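Local structure of SVS_variant_AS1 (6TJA) at residues Glu207-Val213 / Gly288-Tyr294; Gln163-Gln167 / Thr242-Ile246; Met41-Glu47 / Arg125-Ala129; Pro11-Cys15 / Thr331-Pro336; Asp227-His231 / Asn305-Leu310. The protein probably cyclises geranylgeranyl diphosphate to spiroviolene-type diterpenes, as an engineered variant of a reconstructed ancestral class I terpene cyclase. All coordinates share one frame; numbering follows the deposited sequence.

Interaction 1: Glu207-Val213 / Gly288-Tyr294; sequences EMHRPAV and GAELSTY
Glu207 and Gly288 supply the one hydrogen bond between the two segments. Gly288 N, at the N-cap of helix 289-309, donates to Glu207 OE1 over 3.3 Å, nearly straight at 163°, and meets the syn lone pair of that oxygen. The extended Glu207 chain brings its carboxylate to the start of this helix, where the helix dipole would probably favour the ionised form. Glu290, whose OE1 lies 4.9 Å from Glu207 OE2, would probably work against that.

Leu291 fills the middle, projecting between Glu207 and Val213. Leu291 CD2 sets a methyl against the carboxylate, 3.5 Å from Glu207 OE1, while Leu291 CD1 makes an apolar contact with Val213 CG2 at 3.7 Å. The other branch, Val213 CG1, reaches Tyr294 CE2 at 3.9 Å, so the valine touches Leu291 and Tyr294 with different methyls.

The aromatic contact belongs to Met208 and Tyr294. CG of Met208 is anti to the backbone N (chi1 -169°), and bends further along the chain lay the thioether over one face of the ring. Met208 CE stands 3.8 Å from the ring centroid of Tyr294, a CH-pi contact, and Met208 SD lies over the same ring at 4.2 Å. The Tyr294 hydroxyl is hydrogen-bonded to Thr217, which also bonds Val213 O, and this ties the ring's far end to helix 211-231.

This is a Met-aromatic contact at the start of helix 289-309, joining it to helices 205-208 and 211-231 in the all-alpha fold of class I terpene synthases.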
# COMPACT_ATOMS: atom_id res chain seq x y z
N GLU A 207 -19.30 3.21 -0.77
CA GLU A 207 -19.69 2.52 0.48
C GLU A 207 -18.42 1.99 1.12
O GLU A 207 -18.26 2.14 2.32
CB GLU A 207 -20.73 1.43 0.24
CG GLU A 207 -22.16 1.94 0.08
CD GLU A 207 -23.22 0.84 0.13
OE1 GLU A 207 -24.09 0.83 1.09
OE2 GLU A 207 -23.17 -0.01 -0.78
N MET A 208 -17.57 1.36 0.36
CA MET A 208 -16.36 0.79 0.90
C MET A 208 -15.44 1.79 1.54
O MET A 208 -14.90 1.51 2.55
CB MET A 208 -15.60 -0.01 -0.14
CG MET A 208 -14.46 -0.85 0.42
SD MET A 208 -14.79 -1.93 1.81
CE MET A 208 -14.69 -3.52 1.07
N HIS A 209 -15.30 2.96 0.93
CA HIS A 209 -14.40 3.99 1.41
C HIS A 209 -14.89 4.99 2.45
O HIS A 209 -14.17 5.82 2.85
CB HIS A 209 -13.64 4.62 0.26
CG HIS A 209 -12.94 3.62 -0.60
ND1 HIS A 209 -12.07 2.69 -0.09
CD2 HIS A 209 -12.99 3.39 -1.92
CE1 HIS A 209 -11.60 1.95 -1.06
NE2 HIS A 209 -12.15 2.35 -2.18
N ARG A 210 -16.16 4.91 2.78
CA ARG A 210 -16.80 5.63 3.91
C ARG A 210 -15.91 5.49 5.14
O ARG A 210 -15.57 4.38 5.57
CB ARG A 210 -18.19 5.08 4.23
CG ARG A 210 -19.32 5.58 3.34
CD ARG A 210 -20.62 4.88 3.70
NE ARG A 210 -21.05 5.33 5.01
CZ ARG A 210 -22.06 4.83 5.73
NH1 ARG A 210 -22.73 3.79 5.29
NH2 ARG A 210 -22.35 5.36 6.91
N PRO A 211 -15.48 6.64 5.74
CA PRO A 211 -14.70 6.60 6.97
C PRO A 211 -15.26 5.59 8.00
O PRO A 211 -14.48 4.86 8.57
CB PRO A 211 -14.76 8.09 7.38
CG PRO A 211 -14.66 8.82 6.06
CD PRO A 211 -15.62 8.01 5.20
N ALA A 212 -16.59 5.49 8.13
CA ALA A 212 -17.26 4.62 9.12
C ALA A 212 -16.92 3.16 8.87
O ALA A 212 -16.66 2.45 9.81
CB ALA A 212 -18.74 4.86 9.09
N VAL A 213 -16.92 2.75 7.60
CA VAL A 213 -16.65 1.36 7.16
C VAL A 213 -15.15 1.07 7.26
O VAL A 213 -14.77 -0.05 7.64
CB VAL A 213 -17.16 1.15 5.72
CG1 VAL A 213 -16.75 -0.20 5.18
CG2 VAL A 213 -18.66 1.32 5.67
N GLY A 288 -26.60 -0.99 2.09
CA GLY A 288 -27.08 -1.84 0.98
C GLY A 288 -26.62 -3.28 1.14
O GLY A 288 -25.85 -3.56 2.07
N ALA A 289 -27.05 -4.16 0.23
CA ALA A 289 -26.94 -5.63 0.32
C ALA A 289 -25.46 -6.08 0.34
O ALA A 289 -25.10 -6.98 1.12
CB ALA A 289 -27.71 -6.26 -0.83
N GLU A 290 -24.63 -5.51 -0.53
CA GLU A 290 -23.20 -5.86 -0.64
C GLU A 290 -22.46 -5.39 0.62
O GLU A 290 -21.68 -6.20 1.17
CB GLU A 290 -22.61 -5.28 -1.92
CG GLU A 290 -23.27 -5.84 -3.19
CD GLU A 290 -24.42 -5.03 -3.75
OE1 GLU A 290 -24.74 -3.95 -3.17
OE2 GLU A 290 -25.01 -5.47 -4.76
N LEU A 291 -22.72 -4.17 1.11
CA LEU A 291 -22.01 -3.63 2.30
C LEU A 291 -22.46 -4.44 3.51
O LEU A 291 -21.61 -4.75 4.36
CB LEU A 291 -22.28 -2.14 2.50
CG LEU A 291 -21.76 -1.50 3.79
CD1 LEU A 291 -20.24 -1.58 3.91
CD2 LEU A 291 -22.20 -0.04 3.88
N SER A 292 -23.75 -4.81 3.56
CA SER A 292 -24.31 -5.65 4.64
C SER A 292 -23.55 -6.97 4.72
O SER A 292 -23.16 -7.33 5.80
CB SER A 292 -25.80 -5.87 4.48
OG SER A 292 -26.47 -4.63 4.54
N THR A 293 -23.36 -7.63 3.58
CA THR A 293 -22.63 -8.91 3.48
C THR A 293 -21.20 -8.74 4.01
O THR A 293 -20.76 -9.57 4.84
CB THR A 293 -22.68 -9.38 2.02
OG1 THR A 293 -24.06 -9.59 1.71
CG2 THR A 293 -21.89 -10.64 1.80
N TYR A 294 -20.48 -7.74 3.51
CA TYR A 294 -19.12 -7.35 3.96
C TYR A 294 -19.14 -7.20 5.50
O TYR A 294 -18.35 -7.90 6.15
CB TYR A 294 -18.66 -6.06 3.27
CG TYR A 294 -17.31 -5.58 3.74
CD1 TYR A 294 -16.17 -6.31 3.48
CD2 TYR A 294 -17.19 -4.43 4.50
CE1 TYR A 294 -14.93 -5.90 3.95
CE2 TYR A 294 -15.95 -3.98 4.94
CZ TYR A 294 -14.82 -4.73 4.68
OH TYR A 294 -13.61 -4.31 5.14

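Interaction 2: Gln163-Gln167 / Thr242-Ile246; sequences QIGNQ and TDQNI
Gln244 lays its terminal amide against the side of helix 143-169, and both ends of that amide are bonded there. Gln244 NE2 donates to Gln163 O over 2.8 Å, with the acceptor in the plane of the Gln244 amide. Gln163 O already takes the helical bond from Gln167 N, so two donors share this carbonyl. On the other side of the amide, Gln244 OE1 accepts from Asn166 ND2, also over 2.8 Å and with an N-H...O angle of 160°. The oxygen lies in the plane of the Asn166 amide, and the two amides are turned 48° from each other.

One helical turn thus offers a backbone acceptor and a side-chain donor to a single glutamine, which fixes the rotation of its amide. CB of Asn166 packs against the amide, 3.4 Å from Gln244 CD. The CG atoms of Gln163 and Gln167 close in on Gln244 NE2, that of Gln167 at 3.4 Å. An extended chain, with CD anti to CA (chi2 175°), carries the Gln244 amide this far from its backbone.

Either side of Gln244, Asn245 ND2 donates to Asp243 OD1 over 2.9 Å. Asn245 OD1 caps helix 246-254 by accepting from Ser248 N, and Ile246 N bonds Asp229 of helix 211-231.

The contact lies where the connection from helix 211-231 to helix 246-254 passes helix 143-169. Met181 of helix 175-185 packs on Gln163, Asn166 and Gln244, Pro173 also touches Asn166 and Gln244, and Ala105 of the second subunit touches Asn166.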
# COMPACT_ATOMS: atom_id res chain seq x y z
N GLN A 163 7.93 -3.95 12.02
CA GLN A 163 8.19 -4.94 13.08
C GLN A 163 9.65 -5.42 13.05
O GLN A 163 10.31 -5.34 14.10
CB GLN A 163 7.21 -6.10 12.96
CG GLN A 163 6.97 -6.78 14.29
CD GLN A 163 6.62 -8.23 14.10
OE1 GLN A 163 5.51 -8.57 13.68
NE2 GLN A 163 7.60 -9.08 14.40
N ILE A 164 10.12 -5.94 11.91
CA ILE A 164 11.50 -6.45 11.70
C ILE A 164 12.54 -5.35 12.02
O ILE A 164 13.61 -5.68 12.58
CB ILE A 164 11.63 -6.98 10.26
CG1 ILE A 164 10.85 -8.28 10.08
CG2 ILE A 164 13.08 -7.14 9.86
CD1 ILE A 164 10.85 -8.78 8.64
N GLY A 165 12.26 -4.10 11.62
CA GLY A 165 13.06 -2.92 11.96
C GLY A 165 13.20 -2.78 13.46
O GLY A 165 14.35 -2.59 13.94
N ASN A 166 12.07 -2.88 14.19
CA ASN A 166 12.04 -2.80 15.68
C ASN A 166 12.92 -3.91 16.28
O ASN A 166 13.74 -3.60 17.18
CB ASN A 166 10.62 -2.87 16.23
CG ASN A 166 9.81 -1.61 16.00
OD1 ASN A 166 10.35 -0.61 15.53
ND2 ASN A 166 8.52 -1.66 16.32
N GLN A 167 12.80 -5.12 15.74
CA GLN A 167 13.53 -6.33 16.21
C GLN A 167 15.03 -6.15 16.03
O GLN A 167 15.74 -6.35 17.00
CB GLN A 167 13.03 -7.60 15.51
CG GLN A 167 11.83 -8.24 16.20
CD GLN A 167 12.09 -8.64 17.64
OE1 GLN A 167 11.60 -8.02 18.58
NE2 GLN A 167 12.89 -9.68 17.81
N THR A 242 10.83 -9.13 25.24
CA THR A 242 11.69 -9.17 24.01
C THR A 242 10.82 -9.19 22.74
O THR A 242 11.10 -8.40 21.82
CB THR A 242 12.62 -10.39 24.01
OG1 THR A 242 13.56 -10.23 25.08
CG2 THR A 242 13.37 -10.57 22.71
N ASP A 243 9.87 -10.13 22.66
CA ASP A 243 8.93 -10.30 21.52
C ASP A 243 7.98 -9.08 21.49
O ASP A 243 7.57 -8.59 22.55
CB ASP A 243 8.21 -11.65 21.62
CG ASP A 243 7.27 -11.96 20.46
OD1 ASP A 243 6.03 -12.05 20.70
OD2 ASP A 243 7.77 -12.12 19.31
N GLN A 244 7.68 -8.56 20.30
CA GLN A 244 6.78 -7.39 20.17
C GLN A 244 5.35 -7.94 20.17
O GLN A 244 4.95 -8.52 19.17
CB GLN A 244 7.09 -6.58 18.91
CG GLN A 244 8.45 -5.88 18.95
CD GLN A 244 8.66 -5.24 17.60
OE1 GLN A 244 8.01 -4.26 17.26
NE2 GLN A 244 9.49 -5.85 16.78
N ASN A 245 4.67 -7.86 21.31
CA ASN A 245 3.25 -8.26 21.47
C ASN A 245 2.68 -7.29 22.52
O ASN A 245 3.49 -6.61 23.18
CB ASN A 245 3.09 -9.74 21.82
CG ASN A 245 3.77 -10.12 23.13
OD1 ASN A 245 3.38 -9.65 24.20
ND2 ASN A 245 4.81 -10.92 23.06
N ILE A 246 1.37 -7.23 22.67
CA ILE A 246 0.69 -6.23 23.56
C ILE A 246 1.23 -6.37 24.99
O ILE A 246 1.46 -5.33 25.67
CB ILE A 246 -0.84 -6.40 23.48
CG1 ILE A 246 -1.54 -5.28 24.25
CG2 ILE A 246 -1.28 -7.79 23.94
CD1 ILE A 246 -1.22 -3.89 23.73

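Interaction 3: Met41-Glu47 / Arg125-Ala129; sequences MCASEEE and RFVPA
Arg125 sends its guanidinium group between Ala43 and its own neighbour Phe126: Ala43 CB lies over one face, 4.1 Å above the plane, and Phe126 CE2 over the opposite one. At the edge, Arg125 NE donates to Met41 O over 3.0 Å, but the bond is bent (137°) and comes from above the carbonyl plane. Arg125 starts in the crowded position between backbone N and carbonyl carbon (chi1 62°) and then runs extended, which carries NE to that carbonyl. Arg125 NH2 goes on to Glu47 OE2, 3.3 Å away, in a salt bridge with a weak hydrogen bond, carboxylate and guanidinium planes 45° apart. Glu47 OE2 also accepts a weak bond from Ala43 N.

Ser44 is the N-cap of helix 45-52, its OG accepting weakly from Glu47 N, so the arginine grips the turn that opens this helix and joins it to the start of helix 126-140. With an alanine in place of Arg125, Glu47 would probably be left without its charged partner across the contact and Met41 O without its side-chain donor.

The Met41 chain runs slantwise past Phe126. Met41 CG touches Phe126 CE1 at 3.6 Å, and Met41 SD lies 5.4 Å from the Phe126 ring centroid in an oblique Met-aromatic contact. Met41 O sits over one face of the same ring, and Met41 CB meets Ala129 CB at 4.2 Å. Trp35 and Trp82 pack on Met41 from helices 25-38 and 70-91.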
# COMPACT_ATOMS: atom_id res chain seq x y z
N MET A 41 5.65 -24.43 -2.63
CA MET A 41 5.77 -23.47 -1.50
C MET A 41 6.57 -24.11 -0.37
O MET A 41 7.21 -23.39 0.42
CB MET A 41 4.36 -23.11 -1.03
CG MET A 41 4.30 -22.06 0.05
SD MET A 41 2.58 -21.60 0.30
CE MET A 41 1.94 -23.02 1.18
N CYS A 42 6.54 -25.44 -0.27
CA CYS A 42 7.14 -26.21 0.84
C CYS A 42 8.39 -26.97 0.34
O CYS A 42 8.29 -27.72 -0.68
CB CYS A 42 6.09 -27.14 1.43
SG CYS A 42 4.70 -26.23 2.16
N ALA A 43 9.52 -26.77 1.04
CA ALA A 43 10.84 -27.38 0.78
C ALA A 43 10.87 -28.86 1.21
O ALA A 43 11.46 -29.67 0.45
CB ALA A 43 11.91 -26.58 1.50
N SER A 44 10.27 -29.20 2.36
CA SER A 44 10.30 -30.56 2.99
C SER A 44 8.88 -31.02 3.39
O SER A 44 7.97 -30.19 3.44
CB SER A 44 11.24 -30.56 4.17
OG SER A 44 10.58 -30.22 5.38
N GLU A 45 8.72 -32.32 3.68
CA GLU A 45 7.46 -32.93 4.19
C GLU A 45 7.09 -32.31 5.55
O GLU A 45 5.89 -32.07 5.78
CB GLU A 45 7.60 -34.45 4.28
CG GLU A 45 6.33 -35.17 4.73
CD GLU A 45 5.14 -35.09 3.78
OE1 GLU A 45 5.35 -34.72 2.60
OE2 GLU A 45 4.01 -35.39 4.22
N GLU A 46 8.05 -32.06 6.43
CA GLU A 46 7.80 -31.43 7.76
C GLU A 46 7.09 -30.07 7.57
O GLU A 46 6.21 -29.75 8.40
CB GLU A 46 9.10 -31.29 8.55
CG GLU A 46 8.88 -30.70 9.94
CD GLU A 46 10.14 -30.55 10.78
OE1 GLU A 46 10.35 -31.37 11.71
OE2 GLU A 46 10.92 -29.60 10.51
N GLU A 47 7.46 -29.29 6.55
CA GLU A 47 6.87 -27.95 6.23
C GLU A 47 5.44 -28.10 5.70
O GLU A 47 4.56 -27.43 6.24
CB GLU A 47 7.71 -27.19 5.21
CG GLU A 47 9.07 -26.76 5.73
CD GLU A 47 9.79 -25.79 4.81
OE1 GLU A 47 11.01 -25.63 4.99
OE2 GLU A 47 9.12 -25.19 3.93
N ARG A 125 10.55 -19.54 -3.61
CA ARG A 125 9.50 -20.57 -3.80
C ARG A 125 8.13 -20.03 -3.36
O ARG A 125 7.09 -20.62 -3.76
CB ARG A 125 9.90 -21.85 -3.05
CG ARG A 125 10.04 -21.67 -1.55
CD ARG A 125 10.32 -23.01 -0.89
NE ARG A 125 10.14 -22.98 0.56
CZ ARG A 125 11.01 -22.48 1.43
NH1 ARG A 125 12.14 -21.92 1.02
NH2 ARG A 125 10.74 -22.52 2.72
N PHE A 126 8.10 -18.94 -2.58
CA PHE A 126 6.83 -18.30 -2.16
C PHE A 126 6.19 -17.59 -3.35
O PHE A 126 4.96 -17.47 -3.36
CB PHE A 126 7.03 -17.41 -0.94
CG PHE A 126 7.13 -18.23 0.31
CD1 PHE A 126 5.99 -18.80 0.87
CD2 PHE A 126 8.36 -18.48 0.91
CE1 PHE A 126 6.09 -19.63 1.99
CE2 PHE A 126 8.45 -19.29 2.04
CZ PHE A 126 7.32 -19.88 2.57
N VAL A 127 6.98 -17.16 -4.35
CA VAL A 127 6.47 -16.21 -5.38
C VAL A 127 5.54 -16.93 -6.35
O VAL A 127 4.42 -16.45 -6.54
CB VAL A 127 7.60 -15.41 -6.07
CG1 VAL A 127 7.20 -14.92 -7.46
CG2 VAL A 127 8.03 -14.26 -5.18
N PRO A 128 5.90 -18.07 -6.99
CA PRO A 128 5.00 -18.73 -7.94
C PRO A 128 3.65 -19.11 -7.29
O PRO A 128 2.63 -18.88 -7.90
CB PRO A 128 5.76 -19.99 -8.41
CG PRO A 128 7.23 -19.65 -8.12
CD PRO A 128 7.19 -18.77 -6.88
N ALA A 129 3.67 -19.61 -6.06
CA ALA A 129 2.46 -19.89 -5.25
C ALA A 129 1.55 -18.64 -5.15
O ALA A 129 0.32 -18.77 -5.42
CB ALA A 129 2.88 -20.40 -3.89

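Interaction 4: Pro11-Cys15 / Thr331-Pro336; sequences PPIYC and TWAESP
Tyr14 lies along Pro336, the two side chains pointing the same way. Tyr14 CB rests 4.2 Å from Ala333 CB. CG, anti to the backbone N (chi1 -176°), brings the ring over the proline, with Pro336 N above one face. Along one edge, Tyr14 CD1 passes Ala333 O and Tyr14 CE1 comes 3.5 Å from Glu334 O, both oxygens near the ring plane. On the other side, CD2 and CE2 each meet Pro336 CB. At the far end, Tyr14 CZ touches Pro336 CD at 3.7 Å, and that carbon stands 3.9 Å from the ring centroid of Tyr14, a CH-pi contact over the face. At the tip, Tyr14 OH lies 4.0 Å from Pro336 CD.

The backbones are also joined directly where Ala333 N donates to Ile13 O over 3.0 Å. A water bridges a second pair, accepting from Cys15 N at 2.6 Å and donating to Ala333 O. Trp332 lies beside Ile13, its CE3 edge 3.4 Å from Ile13 O, and makes a cation-pi contact with Arg303.

No charged pair links the two irregular segments: backbone polar groups and apolar or aromatic surfaces hold the chain's N-terminal part to the part beyond helix 289-309, at the protein surface.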
# COMPACT_ATOMS: atom_id res chain seq x y z
N PRO A 11 -8.20 -14.93 31.08
CA PRO A 11 -9.66 -14.77 31.13
C PRO A 11 -10.30 -15.24 29.82
O PRO A 11 -9.65 -15.20 28.77
CB PRO A 11 -9.85 -13.26 31.40
CG PRO A 11 -8.60 -12.61 30.83
CD PRO A 11 -7.49 -13.64 30.99
N PRO A 12 -11.57 -15.72 29.82
CA PRO A 12 -12.21 -16.15 28.58
C PRO A 12 -12.48 -14.91 27.70
O PRO A 12 -12.52 -13.82 28.21
CB PRO A 12 -13.49 -16.87 29.04
CG PRO A 12 -13.80 -16.27 30.40
CD PRO A 12 -12.48 -15.79 30.97
N ILE A 13 -12.60 -15.12 26.39
CA ILE A 13 -12.72 -14.04 25.36
C ILE A 13 -14.17 -13.53 25.34
O ILE A 13 -15.09 -14.39 25.28
CB ILE A 13 -12.29 -14.58 23.99
CG1 ILE A 13 -10.88 -15.17 24.06
CG2 ILE A 13 -12.41 -13.50 22.92
CD1 ILE A 13 -10.46 -15.91 22.80
N TYR A 14 -14.36 -12.20 25.40
CA TYR A 14 -15.64 -11.50 25.09
C TYR A 14 -15.81 -11.51 23.56
O TYR A 14 -15.00 -10.91 22.86
CB TYR A 14 -15.65 -10.05 25.63
CG TYR A 14 -16.96 -9.34 25.41
CD1 TYR A 14 -18.13 -9.87 25.93
CD2 TYR A 14 -17.06 -8.18 24.65
CE1 TYR A 14 -19.36 -9.26 25.72
CE2 TYR A 14 -18.29 -7.56 24.42
CZ TYR A 14 -19.44 -8.10 24.97
OH TYR A 14 -20.69 -7.55 24.79
N CYS A 15 -16.78 -12.24 23.03
CA CYS A 15 -17.02 -12.28 21.57
C CYS A 15 -18.46 -12.68 21.26
O CYS A 15 -18.69 -13.77 20.71
CB CYS A 15 -16.08 -13.22 20.84
SG CYS A 15 -15.92 -12.80 19.09
N THR A 331 -15.96 -22.00 26.32
CA THR A 331 -16.51 -20.95 27.22
C THR A 331 -16.12 -19.57 26.67
O THR A 331 -14.96 -19.36 26.31
CB THR A 331 -16.07 -21.17 28.68
OG1 THR A 331 -14.64 -21.26 28.72
CG2 THR A 331 -16.68 -22.41 29.29
N TRP A 332 -17.09 -18.67 26.61
CA TRP A 332 -16.91 -17.23 26.30
C TRP A 332 -17.31 -16.37 27.50
O TRP A 332 -18.24 -16.76 28.20
CB TRP A 332 -17.76 -16.87 25.09
CG TRP A 332 -17.46 -17.76 23.93
CD1 TRP A 332 -18.07 -18.94 23.64
CD2 TRP A 332 -16.45 -17.55 22.93
NE1 TRP A 332 -17.51 -19.48 22.52
CE2 TRP A 332 -16.52 -18.65 22.06
CE3 TRP A 332 -15.52 -16.53 22.66
CZ2 TRP A 332 -15.68 -18.77 20.94
CZ3 TRP A 332 -14.69 -16.66 21.58
CH2 TRP A 332 -14.77 -17.76 20.72
N ALA A 333 -16.66 -15.20 27.65
CA ALA A 333 -17.05 -14.12 28.59
C ALA A 333 -18.39 -13.57 28.14
O ALA A 333 -18.53 -13.30 26.94
CB ALA A 333 -16.01 -13.02 28.64
N GLU A 334 -19.30 -13.35 29.08
CA GLU A 334 -20.67 -12.84 28.83
C GLU A 334 -20.65 -11.31 28.78
O GLU A 334 -21.47 -10.73 28.05
CB GLU A 334 -21.60 -13.40 29.90
CG GLU A 334 -23.05 -13.02 29.72
CD GLU A 334 -23.94 -13.59 30.81
OE1 GLU A 334 -23.52 -14.58 31.46
OE2 GLU A 334 -25.05 -13.03 31.02
N SER A 335 -19.74 -10.67 29.52
CA SER A 335 -19.59 -9.19 29.62
C SER A 335 -18.19 -8.77 29.20
O SER A 335 -17.24 -9.53 29.38
CB SER A 335 -19.85 -8.71 31.03
OG SER A 335 -20.99 -9.34 31.60
N PRO A 336 -18.02 -7.53 28.68
CA PRO A 336 -16.68 -6.96 28.47
C PRO A 336 -16.01 -6.61 29.81
O PRO A 336 -16.69 -6.38 30.76
CB PRO A 336 -16.97 -5.70 27.63
CG PRO A 336 -18.34 -5.28 28.09
CD PRO A 336 -19.08 -6.59 28.30
O HOH W 1 -18.68 -13.60 24.23

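Interaction 5: Asp227-His231 / Asn305-Leu310; sequences DNDRH and NAEWGL
Asn228 and Asn305 bring their amides together between two helices, crossing obliquely with planes 70° apart. Asn305 also packs against Asp227: its ND2 lies 3.6 Å from Asp227 CB, and one water joins the pair, accepting from Asn305 ND2 at 2.9 Å and donating to Asp227 OD2 at 2.6 Å. Ala306 CB sits 3.8 Å from the same carboxylate oxygen, Asp227 OD2. Replacing Asn228 by an alanine would probably take the polar neighbour from the Asn305 amide and leave that group freer to turn.

One helical turn on, His231 lies over Gly309. With CG anti to the backbone N (chi1 -178°), the imidazole reaches the neighbouring helix, and Gly309 CA stands 4.2 Å from the His231 ring centroid in a CH-pi contact with its face. Trp308 meets His231 obliquely, and Leu310 CD2 touches Arg230 NH1 at 3.9 Å.

A second shell holds these groups. Asp227 OD1 forms a salt bridge with Arg269, and Arg230 is bonded to Pro11. Trp308 NE1 bonds Thr54 O, while the indole meets Phe59 edge to face.

Asn228 opens a sequence matching the NSE motif of class I terpene synthases, which binds magnesium in relatives. The motif's helix, 211-231, runs nearly parallel to helix 289-309 here, the axes of the two short segments 9.9 Å apart at closest and 10° from each other, with helix 56-61 against Asn305 and Trp308 and helix 258-283 bringing Arg269 to Asp227.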
# COMPACT_ATOMS: atom_id res chain seq x y z
N ASP A 227 -6.52 -10.66 19.61
CA ASP A 227 -6.89 -12.08 19.84
C ASP A 227 -5.70 -12.95 19.43
O ASP A 227 -5.37 -13.87 20.18
CB ASP A 227 -8.25 -12.41 19.20
CG ASP A 227 -9.40 -11.78 19.97
OD1 ASP A 227 -9.14 -11.20 21.05
OD2 ASP A 227 -10.53 -11.81 19.47
N ASN A 228 -5.01 -12.64 18.33
CA ASN A 228 -3.81 -13.41 17.92
C ASN A 228 -2.68 -13.21 18.96
O ASN A 228 -2.03 -14.21 19.29
CB ASN A 228 -3.40 -13.17 16.46
CG ASN A 228 -4.38 -13.79 15.48
OD1 ASN A 228 -5.02 -14.78 15.79
ND2 ASN A 228 -4.52 -13.19 14.30
N ASP A 229 -2.47 -12.01 19.54
CA ASP A 229 -1.42 -11.86 20.58
C ASP A 229 -1.76 -12.76 21.78
O ASP A 229 -0.83 -13.26 22.44
CB ASP A 229 -1.25 -10.41 21.05
CG ASP A 229 -0.54 -9.50 20.08
OD1 ASP A 229 -0.23 -9.95 18.96
OD2 ASP A 229 -0.26 -8.34 20.50
N ARG A 230 -3.04 -12.92 22.10
CA ARG A 230 -3.51 -13.74 23.25
C ARG A 230 -3.15 -15.20 22.95
O ARG A 230 -2.45 -15.80 23.79
CB ARG A 230 -5.00 -13.52 23.49
CG ARG A 230 -5.58 -14.40 24.58
CD ARG A 230 -7.08 -14.32 24.60
NE ARG A 230 -7.67 -14.95 25.76
CZ ARG A 230 -7.84 -16.27 25.93
NH1 ARG A 230 -7.43 -17.13 25.01
NH2 ARG A 230 -8.40 -16.72 27.03
N HIS A 231 -3.56 -15.71 21.78
CA HIS A 231 -3.30 -17.09 21.27
C HIS A 231 -1.81 -17.45 21.47
O HIS A 231 -1.56 -18.59 21.89
CB HIS A 231 -3.80 -17.21 19.82
CG HIS A 231 -3.63 -18.56 19.20
ND1 HIS A 231 -2.89 -18.76 18.03
CD2 HIS A 231 -4.11 -19.78 19.55
CE1 HIS A 231 -2.92 -20.03 17.69
NE2 HIS A 231 -3.66 -20.68 18.61
N ASN A 305 -11.78 -15.88 13.75
CA ASN A 305 -10.38 -15.72 14.23
C ASN A 305 -10.26 -16.18 15.69
O ASN A 305 -9.35 -16.99 16.00
CB ASN A 305 -9.92 -14.28 14.12
CG ASN A 305 -8.50 -14.15 14.60
OD1 ASN A 305 -7.59 -14.52 13.87
ND2 ASN A 305 -8.33 -13.64 15.81
N ALA A 306 -11.12 -15.70 16.58
CA ALA A 306 -11.03 -16.06 18.02
C ALA A 306 -11.26 -17.56 18.20
O ALA A 306 -10.49 -18.22 18.94
CB ALA A 306 -12.01 -15.24 18.81
N GLU A 307 -12.26 -18.11 17.52
CA GLU A 307 -12.75 -19.50 17.73
C GLU A 307 -11.71 -20.46 17.14
O GLU A 307 -11.29 -21.38 17.84
CB GLU A 307 -14.15 -19.70 17.12
CG GLU A 307 -14.86 -20.92 17.65
CD GLU A 307 -16.36 -21.01 17.41
OE1 GLU A 307 -17.09 -20.05 17.75
OE2 GLU A 307 -16.80 -22.07 16.89
N TRP A 308 -11.29 -20.24 15.90
CA TRP A 308 -10.22 -21.05 15.25
C TRP A 308 -8.99 -21.09 16.16
O TRP A 308 -8.43 -22.18 16.33
CB TRP A 308 -9.90 -20.54 13.84
CG TRP A 308 -8.62 -21.07 13.26
CD1 TRP A 308 -8.47 -22.12 12.40
CD2 TRP A 308 -7.31 -20.55 13.51
NE1 TRP A 308 -7.15 -22.29 12.10
CE2 TRP A 308 -6.41 -21.33 12.75
CE3 TRP A 308 -6.81 -19.50 14.27
CZ2 TRP A 308 -5.03 -21.10 12.76
CZ3 TRP A 308 -5.44 -19.26 14.27
CH2 TRP A 308 -4.57 -20.06 13.54
N GLY A 309 -8.62 -19.95 16.76
CA GLY A 309 -7.57 -19.83 17.79
C GLY A 309 -7.71 -20.84 18.93
O GLY A 309 -6.70 -21.49 19.25
N LEU A 310 -8.90 -21.01 19.51
CA LEU A 310 -9.12 -21.92 20.66
C LEU A 310 -9.24 -23.41 20.24
O LEU A 310 -9.41 -24.23 21.16
CB LEU A 310 -10.37 -21.47 21.40
CG LEU A 310 -10.37 -20.05 21.96
CD1 LEU A 310 -11.78 -19.65 22.34
CD2 LEU A 310 -9.44 -19.92 23.16
O HOH W 2 -10.73 -12.38 16.96

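Interactions 1 and 5 both join helix 211-231 to helix 289-309, one at the N-terminal ends and one at the C-terminal ends, their centres about 25 Å apart. Interaction 5, which holds the first residue of the likely metal-binding motif, touches two others. Asp229 OD2 receives a probable hydrogen bond from Ile246 N of interaction 2 (2.9 Å), and Arg230 NH2 makes another with Pro11 O of interaction 4 (2.6 Å). Centres of 4 and 5 are about 12 Å apart, those of 2 and 5 about 19 Å. Interaction 3 stands apart, its nearest atoms about 13 Å from interaction 5, and lies across the chain's centre from 1 and 4. Interactions 1 and 2 both meet the second subunit.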